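Local coordinates for transcriptional regulatory protein RcsB (Escherichia coli, PDB 5I4C), which serves as the DNA-binding response regulator of the Rcs stress phosphorelay, controlling genes for capsule synthesis, biofilm formation and cell division, and is represented here by its receiver domain, at residues M4-D10 against A50-D56; L16-R20 against G33-D37; E36-I42 against M59-G65; D102-L108 against K128-E132. All blocks are in the same frame, centred on the assembly; numbering follows the deposited sequence.

Interaction 1 of 4, residues M4-D10 against A50-D56; sequences MNVIIAD and AHVLITD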
loop_
_atom_site.group_PDB
_atom_site.type_symbol
_atom_site.label_atom_id
_atom_site.label_comp_id
_atom_site.label_asym_id
_atom_site.label_seq_id
_atom_site.Cartn_x
_atom_site.Cartn_y
_atom_site.Cartn_z
ATOM N N MET A 4 -23.532 -2.153 -3.883
ATOM C CA MET A 4 -23.024 -1.413 -2.757
ATOM C C MET A 4 -22.034 -0.329 -3.208
ATOM O O MET A 4 -21.022 -0.618 -3.844
ATOM C CB MET A 4 -22.396 -2.390 -1.796
ATOM C CG MET A 4 -21.929 -1.785 -0.488
ATOM S SD MET A 4 -21.201 -3.106 0.526
ATOM C CE MET A 4 -22.635 -3.968 1.158
ATOM N N ASN A 5 -22.320 0.930 -2.839
ATOM C CA ASN A 5 -21.451 2.044 -3.169
ATOM C C ASN A 5 -20.605 2.302 -1.973
ATOM O O ASN A 5 -21.151 2.437 -0.835
ATOM C CB ASN A 5 -22.230 3.280 -3.493
ATOM C CG ASN A 5 -22.970 3.164 -4.790
ATOM O OD1 ASN A 5 -22.583 2.395 -5.684
ATOM N ND2 ASN A 5 -24.056 3.906 -4.899
ATOM N N VAL A 6 -19.299 2.354 -2.203
ATOM C CA VAL A 6 -18.314 2.519 -1.112
ATOM C C VAL A 6 -17.411 3.699 -1.378
ATOM O O VAL A 6 -17.129 4.049 -2.518
ATOM C CB VAL A 6 -17.524 1.188 -0.813
ATOM C CG1 VAL A 6 -18.442 -0.063 -0.771
ATOM C CG2 VAL A 6 -16.423 0.929 -1.817
ATOM N N ILE A 7 -16.970 4.355 -0.297
ATOM C CA ILE A 7 -15.938 5.399 -0.351
ATOM C C ILE A 7 -14.737 4.808 0.345
ATOM O O ILE A 7 -14.906 4.094 1.351
ATOM C CB ILE A 7 -16.411 6.659 0.412
ATOM C CG1 ILE A 7 -17.590 7.288 -0.299
ATOM C CG2 ILE A 7 -15.296 7.635 0.601
ATOM C CD1 ILE A 7 -18.094 8.504 0.411
ATOM N N ILE A 8 -13.554 5.097 -0.147
ATOM C CA ILE A 8 -12.362 4.588 0.476
ATOM C C ILE A 8 -11.511 5.771 0.885
ATOM O O ILE A 8 -11.345 6.736 0.100
ATOM C CB ILE A 8 -11.624 3.566 -0.414
ATOM C CG1 ILE A 8 -11.147 4.147 -1.732
ATOM C CG2 ILE A 8 -12.547 2.418 -0.815
ATOM C CD1 ILE A 8 -10.367 3.125 -2.605
ATOM N N ALA A 9 -10.984 5.729 2.105
ATOM C CA ALA A 9 -10.240 6.860 2.609
ATOM C C ALA A 9 -8.988 6.411 3.338
ATOM O O ALA A 9 -9.036 5.556 4.242
ATOM C CB ALA A 9 -11.116 7.714 3.510
ATOM N N ASP A 10 -7.852 6.904 2.850
ATOM C CA ASP A 10 -6.532 6.587 3.431
ATOM C C ASP A 10 -5.557 7.605 2.930
ATOM O O ASP A 10 -5.649 8.010 1.768
ATOM C CB ASP A 10 -6.048 5.213 3.026
ATOM C CG ASP A 10 -4.876 4.712 3.936
ATOM O OD1 ASP A 10 -5.108 4.094 4.958
ATOM O OD2 ASP A 10 -3.724 4.927 3.653
ATOM N N ALA A 50 -23.184 7.015 -1.004
ATOM C CA ALA A 50 -22.351 5.983 -0.415
ATOM C C ALA A 50 -23.127 5.141 0.592
ATOM O O ALA A 50 -23.912 5.685 1.371
ATOM C CB ALA A 50 -21.171 6.628 0.312
ATOM N N HIS A 51 -22.876 3.846 0.606
ATOM C CA HIS A 51 -23.443 2.931 1.618
ATOM C C HIS A 51 -22.487 2.611 2.772
ATOM O O HIS A 51 -22.879 2.424 3.920
ATOM C CB HIS A 51 -23.940 1.652 0.928
ATOM C CG HIS A 51 -24.939 1.923 -0.133
ATOM N ND1 HIS A 51 -24.928 1.289 -1.338
ATOM C CD2 HIS A 51 -25.964 2.815 -0.186
ATOM C CE1 HIS A 51 -25.913 1.747 -2.090
ATOM N NE2 HIS A 51 -26.542 2.700 -1.427
ATOM N N VAL A 52 -21.203 2.570 2.461
ATOM C CA VAL A 52 -20.177 2.127 3.360
ATOM C C VAL A 52 -18.989 3.067 3.180
ATOM O O VAL A 52 -18.616 3.382 2.053
ATOM C CB VAL A 52 -19.681 0.689 2.999
ATOM C CG1 VAL A 52 -18.687 0.176 4.051
ATOM C CG2 VAL A 52 -20.840 -0.232 3.024
ATOM N N LEU A 53 -18.465 3.493 4.284
ATOM C CA LEU A 53 -17.172 4.154 4.319
ATOM C C LEU A 53 -16.098 3.197 4.818
ATOM O O LEU A 53 -16.239 2.654 5.918
ATOM C CB LEU A 53 -17.237 5.345 5.229
ATOM C CG LEU A 53 -15.864 5.999 5.438
ATOM C CD1 LEU A 53 -15.171 6.579 4.219
ATOM C CD2 LEU A 53 -15.995 6.980 6.527
ATOM N N ILE A 54 -15.039 3.037 4.022
ATOM C CA ILE A 54 -13.872 2.239 4.366
ATOM C C ILE A 54 -12.714 3.203 4.649
ATOM O O ILE A 54 -12.202 3.841 3.732
ATOM C CB ILE A 54 -13.525 1.262 3.249
ATOM C CG1 ILE A 54 -14.743 0.416 2.915
ATOM C CG2 ILE A 54 -12.344 0.390 3.642
ATOM C CD1 ILE A 54 -14.623 -0.351 1.619
ATOM N N THR A 55 -12.313 3.288 5.892
ATOM C CA THR A 55 -11.474 4.375 6.280
ATOM C C THR A 55 -10.342 4.001 7.262
ATOM O O THR A 55 -10.514 3.218 8.204
ATOM C CB THR A 55 -12.294 5.570 6.872
ATOM O OG1 THR A 55 -11.432 6.720 7.036
ATOM C CG2 THR A 55 -12.874 5.237 8.305
ATOM N N ASP A 56 -9.174 4.563 7.004
ATOM C CA ASP A 56 -8.078 4.612 7.969
ATOM C C ASP A 56 -8.439 5.602 9.121
ATOM O O ASP A 56 -9.244 6.510 8.922
ATOM C CB ASP A 56 -6.831 5.124 7.274
ATOM C CG ASP A 56 -5.592 4.928 8.106
ATOM O OD1 ASP A 56 -5.214 3.782 8.407
ATOM O OD2 ASP A 56 -5.006 5.923 8.463
#
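Two backbone amides converge on the carbonyl oxygen of Asn5: His51 N donates to Asn5 O over 2.7 Å, tilted from the carbonyl plane, and Val52 N reaches the same oxygen within that plane over a longer 3.3 Å. The histidine returns a bond. With CG beside its own backbone N (chi1 -57°), its ring swings back to Asn5, and Asn5 N points almost straight at His51 ND1 (3.0 Å), although the donor lies 40° out of the ring plane. The edge of the same ring meets Met4 CA. From here the strands 4-9 and 52-56 run parallel, joined by the alternating bonds Ile7 N to Val52 O, Ile54 N to Ile7 O, Ala9 N to Ile54 O and Asp56 N to Ala9 O. They are neighbours in the five-stranded parallel sheet of the CheY-like receiver fold, 52-56 being its middle strand. On one face Val6 and Val52 run alongside each other, Met4 SD rests on Val52 CG2 (3.8 Å), and the tip of Ile54 reaches Val6; helices 13-23 and 112-124 cover this face. On the other, Ile7 CD1 packs on Ala50 CB at 3.6 Å while Ile7 CG2 meets Leu53 CD1, and Ala9 sits against Thr55 OG1. At the carboxyl ends of the strands lies the acidic pocket of the receiver, where Asp56 is the predicted phosphorylation site, unmodified here. Asp10 OD1 stands 3.5 Å from Asp56 OD1, the carboxylate planes 62° apart; Lys109 salt-bridges both oxygens, and Asp56 OD2 accepts from Ser58 N.

Interaction 2 of 4, residues L16-R20 against G33-D37; sequences LFGIR and GEFED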
loop_
_atom_site.group_PDB
_atom_site.type_symbol
_atom_site.label_atom_id
_atom_site.label_comp_id
_atom_site.label_asym_id
_atom_site.label_seq_id
_atom_site.Cartn_x
_atom_site.Cartn_y
_atom_site.Cartn_z
ATOM N N LEU A 16 -5.023 3.021 -1.440
ATOM C CA LEU A 16 -6.212 3.258 -2.257
ATOM C C LEU A 16 -6.165 2.483 -3.593
ATOM O O LEU A 16 -7.164 1.910 -3.999
ATOM C CB LEU A 16 -6.420 4.731 -2.469
ATOM C CG LEU A 16 -6.655 5.552 -1.190
ATOM C CD1 LEU A 16 -6.717 7.025 -1.567
ATOM C CD2 LEU A 16 -7.862 5.083 -0.438
ATOM N N PHE A 17 -5.013 2.469 -4.244
ATOM C CA PHE A 17 -4.808 1.701 -5.477
ATOM C C PHE A 17 -5.124 0.226 -5.274
ATOM O O PHE A 17 -5.873 -0.363 -6.073
ATOM C CB PHE A 17 -3.346 1.866 -5.923
ATOM C CG PHE A 17 -3.006 1.141 -7.173
ATOM C CD1 PHE A 17 -3.375 1.636 -8.392
ATOM C CD2 PHE A 17 -2.365 -0.045 -7.131
ATOM C CE1 PHE A 17 -3.035 0.936 -9.558
ATOM C CE2 PHE A 17 -2.071 -0.786 -8.254
ATOM C CZ PHE A 17 -2.370 -0.274 -9.491
ATOM N N GLY A 18 -4.534 -0.393 -4.236
ATOM C CA GLY A 18 -4.715 -1.850 -3.970
ATOM C C GLY A 18 -6.174 -2.185 -3.718
ATOM O O GLY A 18 -6.715 -3.121 -4.284
ATOM N N ILE A 19 -6.808 -1.364 -2.874
ATOM C CA ILE A 19 -8.208 -1.512 -2.581
ATOM C C ILE A 19 -9.062 -1.376 -3.858
ATOM O O ILE A 19 -9.910 -2.216 -4.124
ATOM C CB ILE A 19 -8.655 -0.544 -1.465
ATOM C CG1 ILE A 19 -7.952 -0.971 -0.167
ATOM C CG2 ILE A 19 -10.173 -0.635 -1.316
ATOM C CD1 ILE A 19 -8.212 -0.102 1.050
ATOM N N ARG A 20 -8.803 -0.367 -4.669
ATOM C CA ARG A 20 -9.594 -0.202 -5.917
ATOM C C ARG A 20 -9.427 -1.437 -6.856
ATOM O O ARG A 20 -10.418 -1.906 -7.427
ATOM C CB ARG A 20 -9.221 1.126 -6.588
ATOM C CG ARG A 20 -9.823 1.412 -7.935
ATOM C CD ARG A 20 -8.971 2.497 -8.663
ATOM N NE ARG A 20 -8.482 3.476 -7.693
ATOM C CZ ARG A 20 -7.263 4.046 -7.717
ATOM N NH1 ARG A 20 -6.375 3.796 -8.711
ATOM N NH2 ARG A 20 -6.893 4.856 -6.699
ATOM N N GLY A 33 -15.941 7.063 -4.348
ATOM C CA GLY A 33 -15.021 8.137 -3.954
ATOM C C GLY A 33 -13.809 7.631 -3.254
ATOM O O GLY A 33 -13.869 6.572 -2.604
ATOM N N GLU A 34 -12.718 8.379 -3.405
ATOM C CA GLU A 34 -11.506 8.137 -2.671
ATOM C C GLU A 34 -11.024 9.456 -2.072
ATOM O O GLU A 34 -10.918 10.428 -2.821
ATOM C CB GLU A 34 -10.399 7.681 -3.609
ATOM C CG GLU A 34 -10.836 6.521 -4.442
ATOM C CD GLU A 34 -9.661 5.934 -5.221
ATOM O OE1 GLU A 34 -8.599 6.598 -5.298
ATOM O OE2 GLU A 34 -9.806 4.845 -5.787
ATOM N N PHE A 35 -10.625 9.441 -0.806
ATOM C CA PHE A 35 -10.094 10.594 -0.122
ATOM C C PHE A 35 -8.834 10.296 0.667
ATOM O O PHE A 35 -8.590 9.145 1.042
ATOM C CB PHE A 35 -11.208 11.062 0.842
ATOM C CG PHE A 35 -12.447 11.423 0.121
ATOM C CD1 PHE A 35 -12.549 12.670 -0.451
ATOM C CD2 PHE A 35 -13.489 10.512 -0.036
ATOM C CE1 PHE A 35 -13.676 13.009 -1.159
ATOM C CE2 PHE A 35 -14.617 10.835 -0.789
ATOM C CZ PHE A 35 -14.711 12.111 -1.326
ATOM N N GLU A 36 -8.044 11.327 0.907
ATOM C CA GLU A 36 -6.832 11.270 1.694
ATOM C C GLU A 36 -6.798 12.178 2.894
ATOM O O GLU A 36 -5.742 12.352 3.516
ATOM C CB GLU A 36 -5.655 11.601 0.757
ATOM C CG GLU A 36 -5.723 10.707 -0.468
ATOM C CD GLU A 36 -4.525 10.802 -1.397
ATOM O OE1 GLU A 36 -4.731 10.393 -2.588
ATOM O OE2 GLU A 36 -3.397 11.205 -0.931
ATOM N N ASP A 37 -7.919 12.825 3.200
ATOM C CA ASP A 37 -7.989 13.871 4.221
ATOM C C ASP A 37 -9.430 13.837 4.669
ATOM O O ASP A 37 -10.321 13.700 3.833
ATOM C CB ASP A 37 -7.563 15.228 3.579
ATOM C CG ASP A 37 -7.712 16.432 4.499
ATOM O OD1 ASP A 37 -8.853 16.730 4.842
ATOM O OD2 ASP A 37 -6.713 17.157 4.827
#
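Arg20 and Glu34 meet at about a right angle along their chains, yet their flat ends come close to coplanar, the guanidinium and carboxylate planes being 26° apart. The pair ties helix 13-23 to strand 29-35, the second and third elements of the right-handed beta-alpha-beta unit that opens the receiver domain. The arginine grips side-on. Its NE donates to Glu34 OE2 over 2.7 Å, with that oxygen at the guanidinium edge and near its plane, while Arg20 NH2 donates to Glu34 OE1 over 2.8 Å from a more tilted position. Both oxygens use their syn lone pairs, so the carboxylate is held against rotation by two nitrogens; a further NH2 bond to OE2 is weak. Glu34 extends toward the helix with its chain straight beyond CG, whereas Arg20 leaves the helix with CG anti to the backbone N (chi1 174°) and then bends at chi3 (-36°), which turns NE and NH2 onto the glutamate. One guanidinium face lies over Phe17 CA, so the arginine folds back along its own helix. Phe17 itself packs on Gly18 of the second subunit.

One helical turn earlier, Leu16 projects toward the strand, where it also touches Ile8 and Asp10. Its CB passes 4.0 Å from Glu34 OE1, placing a nonpolar flank beside the salt bridge. Farther out, the leucine crosses Glu36 at a slant, and its CD1 methyl is 3.8 Å from Phe35 O and 4.0 Å from Glu36 CG.

Interaction 3 of 4, residues E36-I42 against M59-G65; sequences EDSTALI and MPGDKYG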
loop_
_atom_site.group_PDB
_atom_site.type_symbol
_atom_site.label_atom_id
_atom_site.label_comp_id
_atom_site.label_asym_id
_atom_site.label_seq_id
_atom_site.Cartn_x
_atom_site.Cartn_y
_atom_site.Cartn_z
ATOM N N GLU A 36 -8.044 11.327 0.907
ATOM C CA GLU A 36 -6.832 11.270 1.694
ATOM C C GLU A 36 -6.798 12.178 2.894
ATOM O O GLU A 36 -5.742 12.352 3.516
ATOM C CB GLU A 36 -5.655 11.601 0.757
ATOM C CG GLU A 36 -5.723 10.707 -0.468
ATOM C CD GLU A 36 -4.525 10.802 -1.397
ATOM O OE1 GLU A 36 -4.731 10.393 -2.588
ATOM O OE2 GLU A 36 -3.397 11.205 -0.931
ATOM N N ASP A 37 -7.919 12.825 3.200
ATOM C CA ASP A 37 -7.989 13.871 4.221
ATOM C C ASP A 37 -9.430 13.837 4.669
ATOM O O ASP A 37 -10.321 13.700 3.833
ATOM C CB ASP A 37 -7.563 15.228 3.579
ATOM C CG ASP A 37 -7.712 16.432 4.499
ATOM O OD1 ASP A 37 -8.853 16.730 4.842
ATOM O OD2 ASP A 37 -6.713 17.157 4.827
ATOM N N SER A 38 -9.691 13.960 5.957
ATOM C CA SER A 38 -11.069 13.844 6.388
ATOM C C SER A 38 -11.884 15.104 6.079
ATOM O O SER A 38 -13.109 15.044 6.094
ATOM C CB SER A 38 -11.136 13.580 7.894
ATOM O OG SER A 38 -10.564 14.603 8.679
ATOM N N THR A 39 -11.244 16.263 5.803
ATOM C CA THR A 39 -12.014 17.412 5.411
ATOM C C THR A 39 -12.658 17.247 4.027
ATOM O O THR A 39 -13.830 17.577 3.819
ATOM C CB THR A 39 -11.149 18.673 5.377
ATOM O OG1 THR A 39 -10.644 18.892 6.684
ATOM C CG2 THR A 39 -11.966 19.880 4.949
ATOM N N ALA A 40 -11.857 16.785 3.076
ATOM C CA ALA A 40 -12.331 16.441 1.762
ATOM C C ALA A 40 -13.399 15.358 1.843
ATOM O O ALA A 40 -14.441 15.467 1.224
ATOM C CB ALA A 40 -11.140 15.988 0.877
ATOM N N LEU A 41 -13.165 14.327 2.627
ATOM C CA LEU A 41 -14.171 13.324 2.871
ATOM C C LEU A 41 -15.545 13.857 3.330
ATOM O O LEU A 41 -16.601 13.556 2.719
ATOM C CB LEU A 41 -13.672 12.387 3.984
ATOM C CG LEU A 41 -14.655 11.297 4.447
ATOM C CD1 LEU A 41 -15.114 10.411 3.313
ATOM C CD2 LEU A 41 -13.991 10.382 5.451
ATOM N N ILE A 42 -15.516 14.596 4.414
ATOM C CA ILE A 42 -16.713 15.092 5.055
ATOM C C ILE A 42 -17.398 16.102 4.158
ATOM O O ILE A 42 -18.610 16.093 4.054
ATOM C CB ILE A 42 -16.406 15.723 6.436
ATOM C CG1 ILE A 42 -15.938 14.680 7.473
ATOM C CG2 ILE A 42 -17.588 16.579 6.969
ATOM C CD1 ILE A 42 -16.803 13.466 7.535
ATOM N N MET A 59 -5.591 9.796 9.142
ATOM C CA MET A 59 -5.387 10.706 8.015
ATOM C C MET A 59 -5.341 12.113 8.462
ATOM O O MET A 59 -5.941 12.442 9.479
ATOM C CB MET A 59 -6.580 10.636 7.113
ATOM C CG MET A 59 -6.769 9.307 6.416
ATOM S SD MET A 59 -8.171 9.458 5.291
ATOM C CE MET A 59 -9.459 9.966 6.466
ATOM N N PRO A 60 -4.731 12.996 7.663
ATOM C CA PRO A 60 -4.856 14.457 7.978
ATOM C C PRO A 60 -6.324 14.886 8.000
ATOM O O PRO A 60 -7.153 14.239 7.349
ATOM C CB PRO A 60 -4.104 15.145 6.832
ATOM C CG PRO A 60 -3.167 14.080 6.305
ATOM C CD PRO A 60 -3.925 12.765 6.448
ATOM N N GLY A 61 -6.616 15.921 8.768
ATOM C CA GLY A 61 -7.950 16.514 8.856
ATOM C C GLY A 61 -8.027 17.401 10.095
ATOM O O GLY A 61 -8.342 16.911 11.150
ATOM N N ASP A 62 -7.721 18.700 9.928
ATOM C CA ASP A 62 -7.721 19.713 10.998
ATOM C C ASP A 62 -9.144 19.984 11.477
ATOM O O ASP A 62 -9.410 19.932 12.646
ATOM C CB ASP A 62 -7.086 21.032 10.482
ATOM C CG ASP A 62 -5.621 20.895 10.100
ATOM O OD1 ASP A 62 -5.018 19.924 10.539
ATOM O OD2 ASP A 62 -5.042 21.785 9.385
ATOM N N LYS A 63 -10.073 20.168 10.552
ATOM C CA LYS A 63 -11.442 20.525 10.866
ATOM C C LYS A 63 -12.222 19.491 11.642
ATOM O O LYS A 63 -12.872 19.814 12.608
ATOM C CB LYS A 63 -12.244 20.800 9.609
ATOM C CG LYS A 63 -11.929 22.074 8.859
ATOM C CD LYS A 63 -13.158 22.587 8.101
ATOM C CE LYS A 63 -14.232 23.009 9.086
ATOM N NZ LYS A 63 -15.302 23.751 8.379
ATOM N N TYR A 64 -12.222 18.266 11.176
ATOM C CA TYR A 64 -13.054 17.235 11.753
ATOM C C TYR A 64 -12.289 16.121 12.491
ATOM O O TYR A 64 -12.894 15.324 13.199
ATOM C CB TYR A 64 -13.946 16.637 10.667
ATOM C CG TYR A 64 -14.699 17.682 9.843
ATOM C CD1 TYR A 64 -15.755 18.414 10.391
ATOM C CD2 TYR A 64 -14.358 17.926 8.520
ATOM C CE1 TYR A 64 -16.437 19.381 9.653
ATOM C CE2 TYR A 64 -15.034 18.875 7.764
ATOM C CZ TYR A 64 -16.074 19.608 8.352
ATOM O OH TYR A 64 -16.719 20.513 7.592
ATOM N N GLY A 65 -10.966 16.056 12.298
ATOM C CA GLY A 65 -10.132 15.149 13.020
ATOM C C GLY A 65 -9.861 13.802 12.397
ATOM O O GLY A 65 -10.168 13.574 11.218
HETATM O O HOH W 1 -10.943 17.342 8.911
HETATM O O HOH W 2 -8.811 20.427 7.479
#
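Ser38 fastens the start of helix 38-44 to the loop 59-65 with two direct bonds: its backbone N donates to Pro60 O (2.9 Å), in the carbonyl plane, and its hydroxyl OG donates to Gly65 O (2.8 Å). OG takes the position between backbone N and carbonyl carbon (chi1 61°), which carries it across to the loop and within 3.2 Å of Gly61 CA. A turn farther along the helix, Ile42 lays its CG2 methyl over one face of the Tyr64 ring, a CH-pi contact 3.7 Å from the centroid and 18° off the ring normal. Lys63 CB covers the opposite face toward its rim, and Thr39 CA comes in at the edge.

In the receiver fold this loop leads from strand 52-56, beside the predicted phosphorylation site, to helix 67-77. Water between the segments extends the grip: one molecule donates to Ser38 OG, accepts from Tyr64 N and bonds Thr39 OG1, and a second bonds Thr39 OG1 and, weakly, Lys63 N. Asp37 sets the helix start as its N-cap, OD1 accepting from Thr39 N over 2.6 Å and weakly from Ala40 N. Met59 packs against the chain just before the helix, its SD against Glu36 C and its CE near Ser38 N, and the Tyr64 ring also meets that of Tyr73 of helix 67-77, the planes at about 50°.

Interaction 4 of 4, residues D102-L108 against K128-E132; sequences DIEGIVL and KFTPE
Charge joins the segments at one end, where Lys128 NZ forms a salt bridge with Asp102 OD1 (2.9 Å) and donates to Ile103 O at the same distance. The ammonium sits above the plane of each acceptor, 53° out of the carboxylate and 48° out of the carbonyl. The lysine passes Glu104 O, is extended through its middle torsions and bends at the last (chi4 -88°), delivering NZ to both oxygens.

Backbone hydrogen bonds follow. Phe129 N donates to Glu104 O, in the carbonyl plane, and Ile106 N to Phe129 O over 2.8 Å, so that Gly105 and Phe129 make a single bridge on the outer side of strand 105-108, the last strand of the receiver sheet. Gly105 CA adds a C-H contact to Phe129 O.

Apolar packing takes over beyond the bridge. Pro131 packs on the strand, its CD against Ile106 CB (3.7 Å) and Ile106 O, its CB against Leu108 CG. The Phe129 ring turns an edge toward Ile106 O, while its CD1 meets Val107 CG2 obliquely at 4.1 Å; Ala119 of helix 112-124 adjoins both side chains.

With an ion pair at one end, backbone bonds between and proline at the other, polar and apolar contacts together hold the chain that leaves helix 112-124 along the outer edge of strand 105-108.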
loop_
_atom_site.group_PDB
_atom_site.type_symbol
_atom_site.label_atom_id
_atom_site.label_comp_id
_atom_site.label_asym_id
_atom_site.label_seq_id
_atom_site.Cartn_x
_atom_site.Cartn_y
_atom_site.Cartn_z
ATOM N N ASP A 102 -19.958 1.153 17.676
ATOM C CA ASP A 102 -20.963 0.421 16.890
ATOM C C ASP A 102 -20.690 0.618 15.397
ATOM O O ASP A 102 -21.562 0.805 14.570
ATOM C CB ASP A 102 -22.433 0.754 17.307
ATOM C CG ASP A 102 -23.455 -0.311 16.801
ATOM O OD1 ASP A 102 -23.195 -1.529 16.904
ATOM O OD2 ASP A 102 -24.496 0.066 16.232
ATOM N N ILE A 103 -19.435 0.489 15.054
ATOM C CA ILE A 103 -19.082 0.412 13.649
ATOM C C ILE A 103 -19.295 -1.007 13.127
ATOM O O ILE A 103 -19.469 -1.949 13.882
ATOM C CB ILE A 103 -17.672 0.961 13.411
ATOM C CG1 ILE A 103 -16.623 0.244 14.217
ATOM C CG2 ILE A 103 -17.637 2.443 13.768
ATOM C CD1 ILE A 103 -15.486 -0.099 13.367
ATOM N N GLU A 104 -19.284 -1.169 11.820
ATOM C CA GLU A 104 -19.652 -2.405 11.226
ATOM C C GLU A 104 -18.481 -3.346 10.955
ATOM O O GLU A 104 -18.663 -4.564 10.887
ATOM C CB GLU A 104 -20.443 -2.155 9.946
ATOM C CG GLU A 104 -21.855 -1.696 10.212
ATOM C CD GLU A 104 -21.954 -0.242 10.677
ATOM O OE1 GLU A 104 -21.000 0.564 10.562
ATOM O OE2 GLU A 104 -23.008 0.089 11.202
ATOM N N GLY A 105 -17.275 -2.830 10.819
ATOM C CA GLY A 105 -16.209 -3.708 10.445
ATOM C C GLY A 105 -14.898 -3.143 10.777
ATOM O O GLY A 105 -14.759 -1.891 10.898
ATOM N N ILE A 106 -13.956 -4.061 10.999
ATOM C CA ILE A 106 -12.553 -3.732 11.186
ATOM C C ILE A 106 -11.755 -4.693 10.334
ATOM O O ILE A 106 -11.965 -5.874 10.393
ATOM C CB ILE A 106 -12.066 -3.831 12.678
ATOM C CG1 ILE A 106 -12.789 -2.811 13.536
ATOM C CG2 ILE A 106 -10.569 -3.560 12.716
ATOM C CD1 ILE A 106 -12.638 -3.049 15.008
ATOM N N VAL A 107 -10.855 -4.174 9.529
ATOM C CA VAL A 107 -10.009 -4.996 8.629
ATOM C C VAL A 107 -8.583 -4.574 8.800
ATOM O O VAL A 107 -8.318 -3.377 8.780
ATOM C CB VAL A 107 -10.432 -4.720 7.170
ATOM C CG1 VAL A 107 -9.425 -5.278 6.133
ATOM C CG2 VAL A 107 -11.814 -5.332 6.969
ATOM N N LEU A 108 -7.668 -5.523 8.873
ATOM C CA LEU A 108 -6.265 -5.169 8.897
ATOM C C LEU A 108 -5.904 -4.615 7.544
ATOM O O LEU A 108 -6.098 -5.269 6.527
ATOM C CB LEU A 108 -5.370 -6.333 9.233
ATOM C CG LEU A 108 -5.656 -6.995 10.547
ATOM C CD1 LEU A 108 -4.742 -8.221 10.750
ATOM C CD2 LEU A 108 -5.444 -5.953 11.616
ATOM N N LYS A 128 -21.359 -8.164 11.192
ATOM C CA LYS A 128 -20.135 -7.400 11.373
ATOM C C LYS A 128 -18.965 -8.249 11.001
ATOM O O LYS A 128 -19.091 -9.444 10.887
ATOM C CB LYS A 128 -19.993 -6.882 12.775
ATOM C CG LYS A 128 -21.051 -5.873 13.186
ATOM C CD LYS A 128 -20.742 -5.344 14.577
ATOM C CE LYS A 128 -21.888 -4.619 15.257
ATOM N NZ LYS A 128 -21.879 -3.207 14.894
ATOM N N PHE A 129 -17.820 -7.641 10.781
ATOM C CA PHE A 129 -16.615 -8.372 10.391
ATOM C C PHE A 129 -15.467 -7.785 11.190
ATOM O O PHE A 129 -15.297 -6.565 11.229
ATOM C CB PHE A 129 -16.357 -8.176 8.907
ATOM C CG PHE A 129 -15.186 -8.985 8.340
ATOM C CD1 PHE A 129 -13.877 -8.522 8.430
ATOM C CD2 PHE A 129 -15.428 -10.182 7.649
ATOM C CE1 PHE A 129 -12.811 -9.246 7.846
ATOM C CE2 PHE A 129 -14.378 -10.913 7.088
ATOM C CZ PHE A 129 -13.076 -10.441 7.199
ATOM N N THR A 130 -14.638 -8.642 11.756
ATOM C CA THR A 130 -13.699 -8.255 12.815
ATOM C C THR A 130 -12.465 -9.163 12.608
ATOM O O THR A 130 -12.637 -10.324 12.289
ATOM C CB THR A 130 -14.449 -8.510 14.145
ATOM O OG1 THR A 130 -14.159 -7.509 15.080
ATOM C CG2 THR A 130 -14.217 -9.878 14.721
ATOM N N PRO A 131 -11.234 -8.653 12.698
ATOM C CA PRO A 131 -10.105 -9.553 12.376
ATOM C C PRO A 131 -10.009 -10.731 13.332
ATOM O O PRO A 131 -10.422 -10.619 14.481
ATOM C CB PRO A 131 -8.867 -8.668 12.540
ATOM C CG PRO A 131 -9.389 -7.263 12.432
ATOM C CD PRO A 131 -10.778 -7.296 13.004
ATOM N N GLU A 132 -9.395 -11.795 12.843
ATOM C CA GLU A 132 -9.187 -13.061 13.586
ATOM C C GLU A 132 -8.368 -12.751 14.856
ATOM O O GLU A 132 -7.586 -11.756 14.887
ATOM C CB GLU A 132 -8.452 -14.110 12.647
ATOM C CG GLU A 132 -8.727 -14.004 11.095
ATOM C CD GLU A 132 -7.692 -14.636 10.158
ATOM O OE1 GLU A 132 -6.702 -15.245 10.596
ATOM O OE2 GLU A 132 -7.858 -14.563 8.919
#

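Overall arrangement
All four contacts belong to one receiver domain, three of them reaching its parallel sheet, with strand order 29-35, 4-9, 52-56, 82-87, 105-108. Interaction 1 lies near the centre; interaction 2, nested within its loop, is centred about 9 Å away and touches it through the neighbouring strands 4-9 and 29-35. Interaction 3 shares Glu36 and Asp37 with interaction 2 and alternates along the chain with interaction 1, its centre about 14 Å from each. Interaction 4 follows later and touches none of them; its centre is about 22 Å from that of interaction 3, across the chain's centre. The sheet thus connects the predicted phosphorylation site with the C-terminal end of the modelled chain.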